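PDB 1O8X: tryparedoxin from Crithidia fasciculata, which probably carries reducing equivalents from trypanothione to peroxidases as a thioredoxin-like dithiol-disulfide oxidoreductase of trypanosomatids. Local coordinates for residues Leu4-Pro9 with Ser101-Val106; Gly28-Phe33 with Asp121-Arg126; Tyr34-Ala37 with Pro42-Gly45; Arg44-Gln49 with Pro110-Val115. The protein carries 1 engineered substitution. All blocks are in the same frame, centred on the assembly; numbering follows the deposited sequence.

Interaction 1: Leu4-Pro9 with Ser101-Val106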
loop_
_atom_site.group_PDB
_atom_site.type_symbol
_atom_site.label_atom_id
_atom_site.label_comp_id
_atom_site.label_asym_id
_atom_site.label_seq_id
_atom_site.Cartn_x
_atom_site.Cartn_y
_atom_site.Cartn_z
ATOM N N LEU A 4 -12.123 3.784 -5.009
ATOM C CA LEU A 4 -11.582 2.883 -3.990
ATOM C C LEU A 4 -12.603 1.976 -3.305
ATOM O O LEU A 4 -12.224 0.988 -2.669
ATOM C CB LEU A 4 -10.804 3.665 -2.932
ATOM C CG LEU A 4 -9.514 4.359 -3.375
ATOM C CD1 LEU A 4 -8.908 5.092 -2.199
ATOM C CD2 LEU A 4 -8.504 3.374 -3.984
ATOM N N ASP A 5 -13.889 2.311 -3.426
ATOM C CA ASP A 5 -14.951 1.486 -2.849
ATOM C C ASP A 5 -14.907 0.042 -3.355
ATOM O O ASP A 5 -15.226 -0.888 -2.617
ATOM C CB ASP A 5 -16.327 2.102 -3.104
ATOM C CG ASP A 5 -17.323 1.788 -1.995
ATOM O OD1 ASP A 5 -16.900 1.587 -0.832
ATOM O OD2 ASP A 5 -18.554 1.718 -2.191
ATOM N N LYS A 6 -14.500 -0.127 -4.608
ATOM C CA LYS A 6 -14.285 -1.439 -5.210
ATOM C C LYS A 6 -13.310 -2.305 -4.392
ATOM O O LYS A 6 -13.530 -3.505 -4.200
ATOM C CB LYS A 6 -13.752 -1.250 -6.632
ATOM C CG LYS A 6 -13.789 -2.480 -7.501
ATOM C CD LYS A 6 -12.977 -2.262 -8.763
ATOM C CE LYS A 6 -12.703 -3.582 -9.457
ATOM N NZ LYS A 6 -12.512 -3.400 -10.917
ATOM N N TYR A 7 -12.236 -1.678 -3.913
ATOM C CA TYR A 7 -11.145 -2.383 -3.245
ATOM C C TYR A 7 -11.305 -2.446 -1.746
ATOM O O TYR A 7 -10.896 -3.419 -1.113
ATOM C CB TYR A 7 -9.826 -1.691 -3.576
ATOM C CG TYR A 7 -9.576 -1.650 -5.053
ATOM C CD1 TYR A 7 -9.376 -0.448 -5.710
ATOM C CD2 TYR A 7 -9.566 -2.823 -5.801
ATOM C CE1 TYR A 7 -9.155 -0.411 -7.075
ATOM C CE2 TYR A 7 -9.343 -2.799 -7.150
ATOM C CZ TYR A 7 -9.153 -1.596 -7.791
ATOM O OH TYR A 7 -8.925 -1.612 -9.144
ATOM N N LEU A 8 -11.895 -1.387 -1.199
ATOM C CA LEU A 8 -12.129 -1.242 0.231
ATOM C C LEU A 8 -13.605 -0.915 0.455
ATOM O O LEU A 8 -13.939 0.223 0.803
ATOM C CB LEU A 8 -11.249 -0.122 0.808
ATOM C CG LEU A 8 -9.746 -0.105 0.492
ATOM C CD1 LEU A 8 -9.153 1.271 0.757
ATOM C CD2 LEU A 8 -9.015 -1.169 1.294
ATOM N N PRO A 9 -14.482 -1.903 0.248
ATOM C CA PRO A 9 -15.926 -1.660 0.330
ATOM C C PRO A 9 -16.349 -1.319 1.752
ATOM O O PRO A 9 -16.135 -2.103 2.679
ATOM C CB PRO A 9 -16.544 -2.987 -0.138
ATOM C CG PRO A 9 -15.502 -4.015 0.087
ATOM C CD PRO A 9 -14.181 -3.318 -0.044
ATOM N N SER A 101 -6.351 -9.215 -1.641
ATOM C CA SER A 101 -5.225 -10.060 -2.020
ATOM C C SER A 101 -5.655 -11.058 -3.087
ATOM O O SER A 101 -4.949 -11.275 -4.063
ATOM C CB SER A 101 -4.693 -10.802 -0.796
ATOM O OG SER A 101 -4.209 -9.892 0.174
ATOM N N LYS A 102 -6.839 -11.639 -2.916
ATOM C CA LYS A 102 -7.373 -12.545 -3.919
ATOM C C LYS A 102 -7.685 -11.806 -5.223
ATOM O O LYS A 102 -7.320 -12.270 -6.298
ATOM C CB LYS A 102 -8.615 -13.283 -3.386
ATOM C CG LYS A 102 -9.307 -14.110 -4.446
ATOM C CD LYS A 102 -10.443 -14.957 -3.904
ATOM C CE LYS A 102 -11.028 -15.774 -5.035
ATOM N NZ LYS A 102 -12.119 -16.693 -4.591
ATOM N N HIS A 103 -8.324 -10.646 -5.119
ATOM C CA HIS A 103 -8.695 -9.878 -6.307
ATOM C C HIS A 103 -7.488 -9.583 -7.200
ATOM O O HIS A 103 -7.578 -9.699 -8.434
ATOM C CB HIS A 103 -9.371 -8.571 -5.909
ATOM C CG HIS A 103 -9.706 -7.696 -7.076
ATOM N ND1 HIS A 103 -10.747 -7.961 -7.943
ATOM C CD2 HIS A 103 -9.099 -6.583 -7.550
ATOM C CE1 HIS A 103 -10.784 -7.030 -8.879
ATOM N NE2 HIS A 103 -9.792 -6.184 -8.667
ATOM N N PHE A 104 -6.361 -9.217 -6.584
ATOM C CA PHE A 104 -5.133 -8.932 -7.327
ATOM C C PHE A 104 -4.205 -10.108 -7.510
ATOM O O PHE A 104 -3.081 -9.940 -7.969
ATOM C CB PHE A 104 -4.399 -7.780 -6.646
ATOM C CG PHE A 104 -4.943 -6.458 -7.035
ATOM C CD1 PHE A 104 -5.471 -5.592 -6.089
ATOM C CD2 PHE A 104 -4.954 -6.092 -8.390
ATOM C CE1 PHE A 104 -6.011 -4.332 -6.512
ATOM C CE2 PHE A 104 -5.455 -4.886 -8.800
ATOM C CZ PHE A 104 -5.995 -4.013 -7.863
ATOM N N ASN A 105 -4.666 -11.297 -7.134
ATOM C CA ASN A 105 -3.851 -12.500 -7.219
ATOM C C ASN A 105 -2.474 -12.322 -6.583
ATOM O O ASN A 105 -1.444 -12.698 -7.145
ATOM C CB ASN A 105 -3.734 -13.036 -8.649
ATOM C CG ASN A 105 -3.215 -14.459 -8.676
ATOM O OD1 ASN A 105 -3.332 -15.201 -7.687
ATOM N ND2 ASN A 105 -2.612 -14.841 -9.785
ATOM N N VAL A 106 -2.473 -11.774 -5.375
ATOM C CA VAL A 106 -1.237 -11.622 -4.627
ATOM C C VAL A 106 -0.913 -12.974 -3.995
ATOM O O VAL A 106 -1.638 -13.457 -3.124
ATOM C CB VAL A 106 -1.364 -10.557 -3.528
ATOM C CG1 VAL A 106 -0.036 -10.392 -2.823
ATOM C CG2 VAL A 106 -1.816 -9.225 -4.102
HETATM O O HOH W 1 -9.246 -4.169 -10.458
#
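One water molecule ties together three side chains of different chemistry, K6, Y7 and H103. It donates to OH of Y7 at 2.9 Å and lies 2.8 Å from NE2 of H103, in the plane of the imidazole; the link to NZ of K6 is weak. Next to this water bridge, Y7, H103 and F104 form an aromatic cluster. NE2 of H103 comes to the edge of the Y7 ring, near its plane, 3.7 Å from CE2 of Y7, the ring planes at 56°. CE2 of Y7 comes within 3.6 Å of CZ of F104, the planes only 30° apart but the rings slid so far that they barely overlap. CD2 of H103 sits over the centre of the F104 ring, 3.8 Å above its plane. The cluster joins the loop before strand 13-16 to the C-terminal end of helix 94-103, which lies against the sheet of the thioredoxin fold. There N105 is the C' residue of a Schellman motif. Tyrosine suits its place: the ring packs on F104, V115 and V122 while the hydroxyl bonds to the carbonyl oxygen of G120. The aliphatic part of the exposed, extended K6 chain passes the imidazole, CE 4.0 Å from NE2 of H103.

Interaction 2: Gly28-Phe33 with Asp121-Arg126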
loop_
_atom_site.group_PDB
_atom_site.type_symbol
_atom_site.label_atom_id
_atom_site.label_comp_id
_atom_site.label_asym_id
_atom_site.label_seq_id
_atom_site.Cartn_x
_atom_site.Cartn_y
_atom_site.Cartn_z
ATOM N N GLY A 28 -7.972 12.039 -6.058
ATOM C CA GLY A 28 -7.021 12.488 -7.052
ATOM C C GLY A 28 -5.653 11.830 -6.997
ATOM O O GLY A 28 -4.866 12.030 -7.906
ATOM N N LYS A 29 -5.381 11.034 -5.957
ATOM C CA LYS A 29 -4.058 10.402 -5.795
ATOM C C LYS A 29 -3.949 9.066 -6.501
ATOM O O LYS A 29 -4.962 8.424 -6.788
ATOM C CB LYS A 29 -3.747 10.196 -4.309
ATOM C CG LYS A 29 -3.599 11.538 -3.574
ATOM C CD LYS A 29 -2.914 11.417 -2.238
ATOM C CE LYS A 29 -2.909 12.773 -1.529
ATOM N NZ LYS A 29 -2.063 12.792 -0.295
ATOM N N LEU A 30 -2.710 8.671 -6.786
ATOM C CA LEU A 30 -2.407 7.267 -7.041
ATOM C C LEU A 30 -2.275 6.600 -5.677
ATOM O O LEU A 30 -1.628 7.147 -4.780
ATOM C CB LEU A 30 -1.102 7.156 -7.819
ATOM C CG LEU A 30 -0.581 5.735 -8.059
ATOM C CD1 LEU A 30 -1.471 4.878 -8.927
ATOM C CD2 LEU A 30 0.813 5.831 -8.655
ATOM N N VAL A 31 -2.889 5.433 -5.514
ATOM C CA VAL A 31 -2.860 4.733 -4.239
ATOM C C VAL A 31 -2.162 3.408 -4.426
ATOM O O VAL A 31 -2.593 2.593 -5.240
ATOM C CB VAL A 31 -4.288 4.509 -3.689
ATOM C CG1 VAL A 31 -4.246 3.686 -2.415
ATOM C CG2 VAL A 31 -4.948 5.862 -3.420
ATOM N N PHE A 32 -1.090 3.192 -3.673
ATOM C CA PHE A 32 -0.405 1.910 -3.706
ATOM C C PHE A 32 -0.834 1.070 -2.520
ATOM O O PHE A 32 -0.622 1.462 -1.361
ATOM C CB PHE A 32 1.105 2.105 -3.592
ATOM C CG PHE A 32 1.761 2.648 -4.814
ATOM C CD1 PHE A 32 2.182 3.972 -4.821
ATOM C CD2 PHE A 32 2.031 1.838 -5.927
ATOM C CE1 PHE A 32 2.820 4.514 -5.917
ATOM C CE2 PHE A 32 2.665 2.366 -7.048
ATOM C CZ PHE A 32 3.077 3.705 -7.042
ATOM N N PHE A 33 -1.386 -0.103 -2.788
ATOM C CA PHE A 33 -1.620 -1.115 -1.760
ATOM C C PHE A 33 -0.335 -1.892 -1.551
ATOM O O PHE A 33 0.202 -2.482 -2.499
ATOM C CB PHE A 33 -2.737 -2.055 -2.204
ATOM C CG PHE A 33 -4.049 -1.368 -2.405
ATOM C CD1 PHE A 33 -4.658 -1.369 -3.653
ATOM C CD2 PHE A 33 -4.682 -0.731 -1.338
ATOM C CE1 PHE A 33 -5.898 -0.742 -3.845
ATOM C CE2 PHE A 33 -5.907 -0.093 -1.516
ATOM C CZ PHE A 33 -6.518 -0.109 -2.779
ATOM N N ASP A 121 -9.025 2.496 -11.515
ATOM C CA ASP A 121 -8.281 1.742 -12.524
ATOM C C ASP A 121 -6.908 1.288 -12.033
ATOM O O ASP A 121 -6.184 2.002 -11.333
ATOM C CB ASP A 121 -8.123 2.546 -13.808
ATOM C CG ASP A 121 -9.451 2.912 -14.456
ATOM O OD1 ASP A 121 -10.536 2.471 -14.004
ATOM O OD2 ASP A 121 -9.462 3.644 -15.447
ATOM N N VAL A 122 -6.543 0.085 -12.426
ATOM C CA VAL A 122 -5.216 -0.418 -12.100
ATOM C C VAL A 122 -4.178 0.320 -12.926
ATOM O O VAL A 122 -4.336 0.465 -14.139
ATOM C CB VAL A 122 -5.151 -1.925 -12.326
ATOM C CG1 VAL A 122 -3.770 -2.462 -11.960
ATOM C CG2 VAL A 122 -6.210 -2.597 -11.483
ATOM N N VAL A 123 -3.135 0.810 -12.264
ATOM C CA VAL A 123 -2.054 1.495 -12.933
ATOM C C VAL A 123 -0.837 0.560 -13.047
ATOM O O VAL A 123 -0.289 0.388 -14.137
ATOM C CB VAL A 123 -1.705 2.803 -12.194
ATOM C CG1 VAL A 123 -0.487 3.457 -12.812
ATOM C CG2 VAL A 123 -2.912 3.758 -12.225
ATOM N N THR A 124 -0.414 -0.051 -11.933
ATOM C CA THR A 124 0.738 -0.954 -11.966
ATOM C C THR A 124 0.554 -2.078 -10.970
ATOM O O THR A 124 0.036 -1.870 -9.872
ATOM C CB THR A 124 2.057 -0.174 -11.689
ATOM O OG1 THR A 124 3.175 -1.078 -11.746
ATOM C CG2 THR A 124 2.097 0.512 -10.303
ATOM N N THR A 125 0.974 -3.277 -11.359
ATOM C CA THR A 125 0.941 -4.402 -10.426
ATOM C C THR A 125 2.340 -4.860 -10.044
ATOM O O THR A 125 2.490 -5.831 -9.304
ATOM C CB THR A 125 0.185 -5.603 -11.043
ATOM O OG1 THR A 125 0.744 -5.890 -12.337
ATOM C CG2 THR A 125 -1.288 -5.258 -11.265
ATOM N N ARG A 126 3.354 -4.168 -10.555
ATOM C CA ARG A 126 4.737 -4.651 -10.475
ATOM C C ARG A 126 5.682 -3.690 -9.770
ATOM O O ARG A 126 6.907 -3.832 -9.871
ATOM C CB ARG A 126 5.261 -4.939 -11.876
ATOM C CG ARG A 126 4.486 -5.990 -12.646
ATOM C CD ARG A 126 4.148 -5.559 -14.093
ATOM N NE ARG A 126 5.292 -4.899 -14.705
ATOM C CZ ARG A 126 5.397 -3.606 -15.025
ATOM N NH1 ARG A 126 6.555 -3.179 -15.500
ATOM N NH2 ARG A 126 4.379 -2.738 -14.897
#
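The central sheet of the thioredoxin fold carries this contact between two strands that are not neighbours: 30-36 lies inside the sheet, 122-124 at its edge, and strand 111-116 runs between them. L30 and F32 meet V123 and T124 by reaching across the middle strand on one face. CD1 of L30 touches CG2 of V123 at 3.8 Å; with CG anti to the backbone N (chi1 175°), the leucine leans its branched end over to the valine. One residue on along the edge strand, and two on along strand 30-36, CG2 of T124 approaches CE2 of F32 at 3.8 Å, at the ring edge and near its plane. CG of L30 lies 4.2 Å above one face of this ring, offset toward the rim, and F63 packs against F32 edge-to-face.

V123 and T124 both face G114 of the middle strand as a classic beta bulge, and both direct their side chains toward L30 and F32. Threonine fits here since its branches do different work: the methyl joins the apolar layer, while OG1 bonds to the carbonyl oxygen of W142 and, weakly, to N of R126. L30 also packs on F140, and V123 on P141. The direct contact is apolar, resting on van der Waals fit and burial, while strand 111-116, bonded to both strands, sets their spacing and the side chains pack over it.

Interaction 3: Tyr34-Ala37 with Pro42-Gly45. Engineered in segment 42-45: A43 (natural residue Cys).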
loop_
_atom_site.group_PDB
_atom_site.type_symbol
_atom_site.label_atom_id
_atom_site.label_comp_id
_atom_site.label_asym_id
_atom_site.label_seq_id
_atom_site.Cartn_x
_atom_site.Cartn_y
_atom_site.Cartn_z
ATOM N N TYR A 34 0.177 -1.850 -0.324
ATOM C CA TYR A 34 1.427 -2.523 0.030
ATOM C C TYR A 34 1.104 -3.747 0.857
ATOM O O TYR A 34 0.704 -3.639 2.011
ATOM C CB TYR A 34 2.346 -1.575 0.808
ATOM C CG TYR A 34 3.671 -2.212 1.192
ATOM C CD1 TYR A 34 4.360 -3.033 0.294
ATOM C CD2 TYR A 34 4.241 -1.989 2.451
ATOM C CE1 TYR A 34 5.581 -3.613 0.636
ATOM C CE2 TYR A 34 5.476 -2.572 2.799
ATOM C CZ TYR A 34 6.137 -3.365 1.873
ATOM O OH TYR A 34 7.355 -3.961 2.155
ATOM N N PHE A 35 1.236 -4.909 0.230
ATOM C CA PHE A 35 0.978 -6.189 0.897
ATOM C C PHE A 35 2.281 -6.684 1.506
ATOM O O PHE A 35 3.273 -6.904 0.794
ATOM C CB PHE A 35 0.445 -7.218 -0.107
ATOM C CG PHE A 35 -0.829 -6.786 -0.776
ATOM C CD1 PHE A 35 -0.801 -5.972 -1.907
ATOM C CD2 PHE A 35 -2.066 -7.156 -0.253
ATOM C CE1 PHE A 35 -1.986 -5.542 -2.505
ATOM C CE2 PHE A 35 -3.248 -6.738 -0.873
ATOM C CZ PHE A 35 -3.198 -5.932 -1.985
ATOM N N SER A 36 2.288 -6.820 2.827
ATOM C CA SER A 36 3.491 -7.233 3.543
ATOM C C SER A 36 3.098 -7.791 4.900
ATOM O O SER A 36 1.925 -7.821 5.235
ATOM C CB SER A 36 4.487 -6.073 3.673
ATOM O OG SER A 36 5.723 -6.598 4.118
ATOM N N ALA A 37 4.087 -8.245 5.668
ATOM C CA ALA A 37 3.855 -8.764 7.007
ATOM C C ALA A 37 5.134 -8.657 7.782
ATOM O O ALA A 37 6.226 -8.706 7.206
ATOM C CB ALA A 37 3.415 -10.227 6.952
ATOM N N PRO A 42 11.877 -11.153 2.835
ATOM C CA PRO A 42 12.282 -10.164 1.819
ATOM C C PRO A 42 11.710 -8.765 2.042
ATOM O O PRO A 42 12.287 -7.795 1.540
ATOM C CB PRO A 42 11.792 -10.767 0.499
ATOM C CG PRO A 42 10.748 -11.765 0.881
ATOM C CD PRO A 42 11.117 -12.267 2.239
ATOM N N ALA A 43 10.632 -8.631 2.809
ATOM C CA ALA A 43 10.117 -7.289 3.074
ATOM C C ALA A 43 11.077 -6.453 3.922
ATOM O O ALA A 43 11.025 -5.218 3.868
ATOM C CB ALA A 43 8.730 -7.328 3.711
ATOM N N ARG A 44 11.949 -7.105 4.702
ATOM C CA ARG A 44 12.884 -6.356 5.542
ATOM C C ARG A 44 13.775 -5.457 4.709
ATOM O O ARG A 44 13.972 -4.301 5.067
ATOM C CB ARG A 44 13.719 -7.277 6.438
ATOM C CG ARG A 44 12.933 -7.846 7.603
ATOM C CD ARG A 44 13.707 -8.862 8.431
ATOM N NE ARG A 44 12.891 -9.331 9.549
ATOM C CZ ARG A 44 12.907 -8.787 10.749
ATOM N NH1 ARG A 44 13.727 -7.780 11.012
ATOM N NH2 ARG A 44 12.120 -9.270 11.704
ATOM N N GLY A 45 14.292 -5.974 3.594
ATOM C CA GLY A 45 15.159 -5.190 2.730
ATOM C C GLY A 45 14.383 -4.237 1.832
ATOM O O GLY A 45 14.886 -3.160 1.471
#
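The end of strand 30-36 runs out into an extended A37, and after a short loop the chain returns as the first turn of helix 41-57, so that S36 and A43 face each other with their CA atoms 6.6 Å apart. This is the strand-to-helix turn of the beta-alpha-beta unit 30-36, 41-57, 63-69, and it carries the WCPPC redox motif of tryparedoxins, the counterpart of the thioredoxin CXXC. A43 is an engineered residue in place of the second cysteine of that motif; in another crystal structure of this protein the natural residue forms a disulfide with C40, which is absent here.

The CB of A43 points at the strand and comes 3.1 Å from OG of S36, a close approach of a methyl to a hydroxyl. A chi1 of -168° turns OG away from the backbone N and carries it out toward the helix. The same CB is 4.0 Å from OH of Y34, and Y80 touches it as well. CB of S36 packs 3.6 Å above one face of the Y34 ring, offset toward the rim.

Serine is short enough to lie beside CB of A43 while its OG bonds to OH of Y80, whereas tyrosine is long enough for its hydroxyl to reach OG1 of T47 on the helix, which also bonds to the carbonyl oxygen of A43. The surroundings of CB of A43 thus include hydroxyls that have their own bonding partners, so the engineered methyl meets oxygen atoms by contact and not by bonding.

Interaction 4: Arg44-Gln49 with Pro110-Val115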
loop_
_atom_site.group_PDB
_atom_site.type_symbol
_atom_site.label_atom_id
_atom_site.label_comp_id
_atom_site.label_asym_id
_atom_site.label_seq_id
_atom_site.Cartn_x
_atom_site.Cartn_y
_atom_site.Cartn_z
ATOM N N ARG A 44 11.949 -7.105 4.702
ATOM C CA ARG A 44 12.884 -6.356 5.542
ATOM C C ARG A 44 13.775 -5.457 4.709
ATOM O O ARG A 44 13.972 -4.301 5.067
ATOM C CB ARG A 44 13.719 -7.277 6.438
ATOM C CG ARG A 44 12.933 -7.846 7.603
ATOM C CD ARG A 44 13.707 -8.862 8.431
ATOM N NE ARG A 44 12.891 -9.331 9.549
ATOM C CZ ARG A 44 12.907 -8.787 10.749
ATOM N NH1 ARG A 44 13.727 -7.780 11.012
ATOM N NH2 ARG A 44 12.120 -9.270 11.704
ATOM N N GLY A 45 14.292 -5.974 3.594
ATOM C CA GLY A 45 15.159 -5.190 2.730
ATOM C C GLY A 45 14.383 -4.237 1.832
ATOM O O GLY A 45 14.886 -3.160 1.471
ATOM N N PHE A 46 13.152 -4.612 1.464
ATOM C CA PHE A 46 12.361 -3.804 0.539
ATOM C C PHE A 46 11.738 -2.579 1.211
ATOM O O PHE A 46 11.748 -1.476 0.645
ATOM C CB PHE A 46 11.261 -4.624 -0.154
ATOM C CG PHE A 46 10.407 -3.795 -1.054
ATOM C CD1 PHE A 46 10.943 -3.289 -2.223
ATOM C CD2 PHE A 46 9.099 -3.462 -0.708
ATOM C CE1 PHE A 46 10.167 -2.475 -3.061
ATOM C CE2 PHE A 46 8.323 -2.659 -1.550
ATOM C CZ PHE A 46 8.869 -2.171 -2.723
ATOM N N THR A 47 11.200 -2.761 2.414
ATOM C CA THR A 47 10.472 -1.690 3.073
ATOM C C THR A 47 11.265 -0.378 3.192
ATOM O O THR A 47 10.710 0.670 2.891
ATOM C CB THR A 47 9.863 -2.146 4.410
ATOM O OG1 THR A 47 8.992 -3.251 4.169
ATOM C CG2 THR A 47 8.927 -1.066 4.968
ATOM N N PRO A 48 12.543 -0.395 3.599
ATOM C CA PRO A 48 13.313 0.863 3.651
ATOM C C PRO A 48 13.465 1.559 2.293
ATOM O O PRO A 48 13.500 2.781 2.242
ATOM C CB PRO A 48 14.680 0.422 4.208
ATOM C CG PRO A 48 14.408 -0.863 4.875
ATOM C CD PRO A 48 13.345 -1.528 4.096
ATOM N N GLN A 49 13.543 0.790 1.209
ATOM C CA GLN A 49 13.611 1.377 -0.131
ATOM C C GLN A 49 12.280 2.061 -0.486
ATOM O O GLN A 49 12.261 3.135 -1.088
ATOM C CB GLN A 49 13.994 0.318 -1.157
ATOM C CG GLN A 49 15.401 -0.255 -0.923
ATOM C CD GLN A 49 15.689 -1.424 -1.831
ATOM O OE1 GLN A 49 16.056 -1.235 -2.991
ATOM N NE2 GLN A 49 15.516 -2.641 -1.315
ATOM N N PRO A 110 6.815 -9.263 -0.342
ATOM C CA PRO A 110 6.041 -8.021 -0.512
ATOM C C PRO A 110 5.515 -7.833 -1.932
ATOM O O PRO A 110 6.139 -8.285 -2.900
ATOM C CB PRO A 110 7.078 -6.932 -0.195
ATOM C CG PRO A 110 8.409 -7.551 -0.581
ATOM C CD PRO A 110 8.272 -9.017 -0.246
ATOM N N THR A 111 4.372 -7.146 -2.054
ATOM C CA THR A 111 3.784 -6.815 -3.362
ATOM C C THR A 111 3.250 -5.400 -3.255
ATOM O O THR A 111 2.742 -5.020 -2.205
ATOM C CB THR A 111 2.677 -7.814 -3.713
ATOM O OG1 THR A 111 3.281 -9.060 -4.070
ATOM C CG2 THR A 111 1.916 -7.404 -4.962
ATOM N N LEU A 112 3.358 -4.638 -4.339
ATOM C CA LEU A 112 2.907 -3.252 -4.328
ATOM C C LEU A 112 2.093 -2.999 -5.590
ATOM O O LEU A 112 2.648 -3.108 -6.688
ATOM C CB LEU A 112 4.151 -2.362 -4.262
ATOM C CG LEU A 112 4.066 -0.875 -3.971
ATOM C CD1 LEU A 112 3.471 -0.622 -2.634
ATOM C CD2 LEU A 112 5.451 -0.281 -4.039
ATOM N N ILE A 113 0.815 -2.652 -5.420
ATOM C CA ILE A 113 -0.111 -2.459 -6.532
ATOM C C ILE A 113 -0.672 -1.059 -6.497
ATOM O O ILE A 113 -1.242 -0.638 -5.491
ATOM C CB ILE A 113 -1.219 -3.509 -6.450
ATOM C CG1 ILE A 113 -0.522 -4.876 -6.561
ATOM C CG2 ILE A 113 -2.326 -3.279 -7.507
ATOM C CD1 ILE A 113 -1.354 -6.028 -6.823
ATOM N N GLY A 114 -0.522 -0.337 -7.598
ATOM C CA GLY A 114 -0.988 1.037 -7.663
ATOM C C GLY A 114 -2.259 1.164 -8.463
ATOM O O GLY A 114 -2.350 0.627 -9.569
ATOM N N VAL A 115 -3.240 1.828 -7.869
ATOM C CA VAL A 115 -4.519 2.099 -8.509
ATOM C C VAL A 115 -4.816 3.594 -8.482
ATOM O O VAL A 115 -4.388 4.307 -7.568
ATOM C CB VAL A 115 -5.683 1.283 -7.860
ATOM C CG1 VAL A 115 -5.343 -0.211 -7.791
ATOM C CG2 VAL A 115 -6.040 1.801 -6.487
#
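A chi1 of 177° swings the benzyl group of F46 off helix 41-57 toward strand 111-116; L112 takes a similar first torsion (chi1 -168°), and its CD2 rises to meet the far end of the ring. CZ of F46 lies 4.1 Å from CD2 of L112, which comes to the ring at its edge, near the plane, the two side chains crossing at about a right angle. Nearer the helix, CD2 of F46 is 4.0 Å from CB of P110, and CB of F46 is 4.1 Å from CG of P110, so the phenylalanine rests on the pyrrolidine ring with both CB and the near ring carbon CD2.

P110 follows a cis peptide bond and leads into strand 111-116. It is the cis-proline of the thioredoxin fold, which in this family lies beside the redox-active turn; here it touches C40 and P42. The compact, conformationally restricted proline ring gives F46 a fixed apolar surface, while L112, two residues on, has its side chain on the same side of the strand. R128 and L131 of helix 127-131 also pack on F46.

On the helix, NE2 of Q49 donates to the carbonyl oxygen of G45 at 2.9 Å and 170°, from above the carbonyl plane. P48 has no N-H to give, and the helix is kinked there. Between these two segments F46, P110 and L112 meet through carbon alone, by burial and close fit; a polar tie runs instead to the adjacent strand, from OG1 of T47 to OH of Y34.

How the interactions relate
Interaction 1 starts nearest the N terminus, and by joining 4-9 to 101-106 it closes a long loop that brings the leading segment to the end of helix 94-103. Within that loop begins interaction 2, from strand 30-36 to edge strand 122-124; the two loops cross and touch where Y7 and F104 pack on V122. Interaction 3 is the short closure from the same strand to helix 41-57, nested inside both. Interaction 4 begins on that helix, sharing R44 and G45 with interaction 3, and reaches strand 111-116; it nests in interaction 2 but crosses interaction 1. Interaction 2 thus links the strands on either side of 111-116, while interactions 3 and 4 set helix 41-57 against the sheet.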